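Local coordinates for protein glucuronoarabinoxylan endo-1,4-beta-xylanase (Clostridium papyrosolvens, PDB 4FMV) that probably cleaves internal beta-1,4 linkages of xylan, this chain being the family 30, subfamily 8 glycoside hydrolase part of a longer protein, at residues A[176-179]-A[180-184]; A[208-211]-A[212-215]. All blocks are in the same frame, centred on the assembly; numbering follows the deposited sequence.

Contact 1: A[176-179]-A[180-184]; sequences PESF and QFLKN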
loop_
_atom_site.group_PDB
_atom_site.type_symbol
_atom_site.label_atom_id
_atom_site.label_comp_id
_atom_site.label_asym_id
_atom_site.label_seq_id
_atom_site.Cartn_x
_atom_site.Cartn_y
_atom_site.Cartn_z
ATOM N N PRO A 176 -8.769 2.782 9.933
ATOM C CA PRO A 176 -8.394 4.086 10.516
ATOM C C PRO A 176 -7.092 4.738 10.032
ATOM O O PRO A 176 -6.855 5.867 10.431
ATOM C CB PRO A 176 -8.403 3.808 12.025
ATOM C CG PRO A 176 -7.913 2.433 12.109
ATOM C CD PRO A 176 -8.510 1.700 10.906
ATOM N N GLU A 177 -6.214 3.996 9.346
ATOM C CA GLU A 177 -4.868 4.474 9.009
ATOM C C GLU A 177 -4.064 4.929 10.234
ATOM O O GLU A 177 -3.501 6.022 10.251
ATOM C CB GLU A 177 -4.904 5.588 7.960
ATOM C CG GLU A 177 -5.438 5.153 6.567
ATOM C CD GLU A 177 -4.927 6.071 5.479
ATOM O OE1 GLU A 177 -3.761 5.879 5.090
ATOM O OE2 GLU A 177 -5.666 6.999 5.043
ATOM N N SER A 178 -4.026 4.084 11.256
ATOM C CA SER A 178 -3.177 4.321 12.416
ATOM C C SER A 178 -1.718 4.400 11.987
ATOM O O SER A 178 -1.275 3.641 11.113
ATOM C CB SER A 178 -3.357 3.194 13.437
ATOM O OG SER A 178 -2.346 3.269 14.420
ATOM N N PHE A 179 -0.961 5.310 12.606
ATOM C CA PHE A 179 0.413 5.556 12.179
ATOM C C PHE A 179 1.295 4.324 12.319
ATOM O O PHE A 179 2.247 4.161 11.568
ATOM C CB PHE A 179 1.015 6.745 12.946
ATOM C CG PHE A 179 1.422 6.428 14.374
ATOM C CD1 PHE A 179 0.468 6.289 15.373
ATOM C CD2 PHE A 179 2.760 6.320 14.716
ATOM C CE1 PHE A 179 0.836 6.009 16.700
ATOM C CE2 PHE A 179 3.153 6.043 16.038
ATOM C CZ PHE A 179 2.182 5.891 17.036
ATOM N N GLN A 180 1.100 3.581 13.409
ATOM C CA GLN A 180 1.672 2.253 13.643
ATOM C C GLN A 180 0.882 0.934 13.543
ATOM O O GLN A 180 1.282 -0.042 14.192
ATOM C CB GLN A 180 2.851 2.219 14.636
ATOM C CG GLN A 180 2.576 2.550 16.030
ATOM C CD GLN A 180 3.821 2.376 16.911
ATOM O OE1 GLN A 180 3.795 1.640 17.889
ATOM N NE2 GLN A 180 4.905 3.072 16.565
ATOM N N PHE A 181 -0.329 0.977 13.001
ATOM C CA PHE A 181 -1.198 -0.201 12.960
ATOM C C PHE A 181 -1.589 -0.551 14.401
ATOM O O PHE A 181 -1.682 -1.719 14.771
ATOM C CB PHE A 181 -0.464 -1.381 12.294
ATOM C CG PHE A 181 -1.378 -2.493 11.802
ATOM C CD1 PHE A 181 -2.741 -2.303 11.705
ATOM C CD2 PHE A 181 -0.856 -3.735 11.456
ATOM C CE1 PHE A 181 -3.569 -3.309 11.242
ATOM C CE2 PHE A 181 -1.682 -4.746 10.986
ATOM C CZ PHE A 181 -3.038 -4.531 10.885
ATOM N N LEU A 182 -1.802 0.464 15.222
ATOM C CA LEU A 182 -2.206 0.210 16.599
ATOM C C LEU A 182 -3.638 -0.319 16.587
ATOM O O LEU A 182 -4.570 0.341 16.074
ATOM C CB LEU A 182 -2.084 1.486 17.447
ATOM C CG LEU A 182 -0.662 2.040 17.604
ATOM C CD1 LEU A 182 -0.619 3.305 18.512
ATOM C CD2 LEU A 182 0.287 0.974 18.124
ATOM N N LYS A 183 -3.808 -1.512 17.161
ATOM C CA LYS A 183 -5.064 -2.227 17.059
ATOM C C LYS A 183 -6.158 -1.542 17.850
ATOM O O LYS A 183 -7.323 -1.793 17.606
ATOM C CB LYS A 183 -4.922 -3.695 17.513
ATOM C CG LYS A 183 -3.767 -4.443 16.816
ATOM C CD LYS A 183 -3.742 -4.229 15.290
ATOM C CE LYS A 183 -2.602 -5.040 14.611
ATOM N NZ LYS A 183 -1.227 -4.514 14.958
ATOM N N ASN A 184 -5.802 -0.690 18.804
ATOM C CA ASN A 184 -6.847 -0.049 19.591
ATOM C C ASN A 184 -7.647 0.928 18.719
ATOM O O ASN A 184 -8.801 1.252 19.005
ATOM C CB ASN A 184 -6.291 0.604 20.875
ATOM C CG ASN A 184 -5.397 1.810 20.596
ATOM O OD1 ASN A 184 -4.891 2.000 19.485
ATOM N ND2 ASN A 184 -5.177 2.617 21.622
#
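The hydroxyl of S178 takes the backbone N-H of L182: OG and N of L182 are 3.0 Å apart, with a fairly straight 154° at the hydrogen. With chi1 at 168°, OG lies beside its own carbonyl carbon, pointing ahead into the turn. D145, through OD2, makes a second hydrogen bond to this hydroxyl, and its OD1 takes the amide of F179. One step further, K183 folds back over F181 and sends NZ to O of F181 at 2.8 Å, arriving almost head-on to that carbonyl. CE of K183 meanwhile sits 3.6 Å above the centre of the F181 ring plane. The turn itself is type I, S178 to F181, and its own closing bond from N of F181 to O of S178 is weak at 3.4 Å, leaving the serine side chain as the firmer tie.

This is the beta-to-alpha connection at the C-terminal end of strand 172-178, the end of a (beta/alpha)8 barrel where active sites lie.

Further out, F179 and Q180 run side by side in the same direction. CG of each residue stands between its backbone N and carbonyl carbon, which brings the two side chains onto one flank. CG of Q180 makes a CH-pi contact over the F179 ring, 3.7 Å from its centroid and offset toward the rim. The amide follows the ring at a tilt of 32°, NE2 of Q180 coming 3.5 Å from CE2 of F179 while donating to O of Y207. L182 meets the same ring obliquely, CD1 lying 3.6 Å from CE1 of F179. Y146 stacks with this phenyl ring as well.

Contact 2: A[208-211]-A[212-215]; sequences GTSV and NNMA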
loop_
_atom_site.group_PDB
_atom_site.type_symbol
_atom_site.label_atom_id
_atom_site.label_comp_id
_atom_site.label_asym_id
_atom_site.label_seq_id
_atom_site.Cartn_x
_atom_site.Cartn_y
_atom_site.Cartn_z
ATOM N N GLY A 208 7.131 2.257 12.934
ATOM C CA GLY A 208 7.415 1.595 14.197
ATOM C C GLY A 208 6.701 0.275 14.487
ATOM O O GLY A 208 6.777 -0.233 15.607
ATOM N N THR A 209 6.020 -0.300 13.500
ATOM C CA THR A 209 5.289 -1.563 13.702
ATOM C C THR A 209 6.237 -2.757 13.665
ATOM O O THR A 209 6.891 -2.983 12.648
ATOM C CB THR A 209 4.237 -1.773 12.573
ATOM O OG1 THR A 209 3.417 -0.605 12.453
ATOM C CG2 THR A 209 3.349 -3.009 12.849
ATOM N N SER A 210 6.298 -3.539 14.748
ATOM C CA SER A 210 7.143 -4.727 14.759
ATOM C C SER A 210 6.505 -5.820 13.903
ATOM O O SER A 210 5.292 -5.807 13.668
ATOM C CB SER A 210 7.385 -5.228 16.191
ATOM O OG SER A 210 6.163 -5.556 16.823
ATOM N N VAL A 211 7.320 -6.758 13.430
ATOM C CA VAL A 211 6.827 -7.837 12.571
ATOM C C VAL A 211 5.630 -8.601 13.183
ATOM O O VAL A 211 4.618 -8.822 12.506
ATOM C CB VAL A 211 7.973 -8.781 12.177
ATOM C CG1 VAL A 211 7.484 -9.883 11.240
ATOM C CG2 VAL A 211 9.087 -7.957 11.515
ATOM N N ASN A 212 5.721 -8.989 14.458
ATOM C CA ASN A 212 4.619 -9.717 15.060
ATOM C C ASN A 212 3.327 -8.890 15.079
ATOM O O ASN A 212 2.212 -9.449 15.072
ATOM C CB ASN A 212 4.971 -10.198 16.477
ATOM C CG ASN A 212 5.206 -9.048 17.443
ATOM O OD1 ASN A 212 6.240 -8.385 17.395
ATOM N ND2 ASN A 212 4.250 -8.816 18.330
ATOM N N ASN A 213 3.469 -7.567 15.100
ATOM C CA ASN A 213 2.296 -6.687 15.150
ATOM C C ASN A 213 1.713 -6.413 13.778
ATOM O O ASN A 213 0.740 -5.679 13.646
ATOM C CB ASN A 213 2.578 -5.392 15.938
ATOM C CG ASN A 213 2.565 -5.640 17.456
ATOM O OD1 ASN A 213 1.783 -6.453 17.916
ATOM N ND2 ASN A 213 3.462 -4.992 18.209
ATOM N N MET A 214 2.308 -7.022 12.758
ATOM C CA MET A 214 1.759 -6.962 11.407
ATOM C C MET A 214 0.606 -7.947 11.227
ATOM O O MET A 214 -0.237 -7.767 10.343
ATOM C CB MET A 214 2.845 -7.224 10.364
ATOM C CG MET A 214 3.943 -6.163 10.329
ATOM S SD MET A 214 5.226 -6.482 9.083
ATOM C CE MET A 214 6.442 -5.217 9.525
ATOM N N ALA A 215 0.586 -9.008 12.032
ATOM C CA ALA A 215 -0.521 -9.965 12.022
ATOM C C ALA A 215 -1.682 -9.377 12.825
ATOM O O ALA A 215 -1.472 -8.693 13.831
ATOM C CB ALA A 215 -0.074 -11.318 12.636
HETATM O O HOH W 1 5.136 -2.639 17.133
#
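The loop that leaves barrel strand 201-205 and leads to helix 217-221 coils tightly here, S210 and V211 meeting N213 and M214 through two successive i+3 to i backbone hydrogen bonds. N of N213 donates to O of S210 at 2.9 Å, and N of M214 donates to O of V211 over the same 2.9 Å, the second being the straighter at 156°.

On the exposed flank, OG of S210 donates to OD1 of N212, again at 2.9 Å. The approach is from above the amide plane, with OG some 49° out of it. Both partners reach the bond by the same choice of first torsion: the gamma atom of each is tucked between its backbone N and carbonyl carbon, which turns OD1 back over the serine. N213 brings its own amide to the same corner. One water ties this corner together, accepting from N of S210 at 2.8 Å and from ND2 of N213 at 3.1 Å and donating to O of G208.

In this beta-to-alpha connection of the (beta/alpha)8 barrel, the other flank packs against helix 240-255. M214 is buried, with CG beside its backbone N and the chain extended beyond it, running the thioether along V211; CE comes 3.9 Å from O of T209 and 4.3 Å from CG2 of V211. The helix closes over the side chains of M214 and V211, with D252 touching both. T209 touches the turn through its methyl, CG2 lying 3.8 Å from O of N213, and touches the side chain of F181.

Following the chain, contact 1 comes first: residues 176-184 turn from strand 172-178 into helix 183-190. After helix 193-198 and the adjacent parallel strand 201-205, residues 208-215 of contact 2 coil before helix 217-221. The two are in series and neither encloses the other, yet their centres lie just 11 Å apart on neighbouring loops of the barrel rim. K183 bridges them, its NZ reaching O of N213 at 2.6 Å, probably as a hydrogen bond. OG1 of T209 probably bonds, weakly, to O of Q180. Between these ties the F181 ring packs against the backbone carbonyls of N213 and M214.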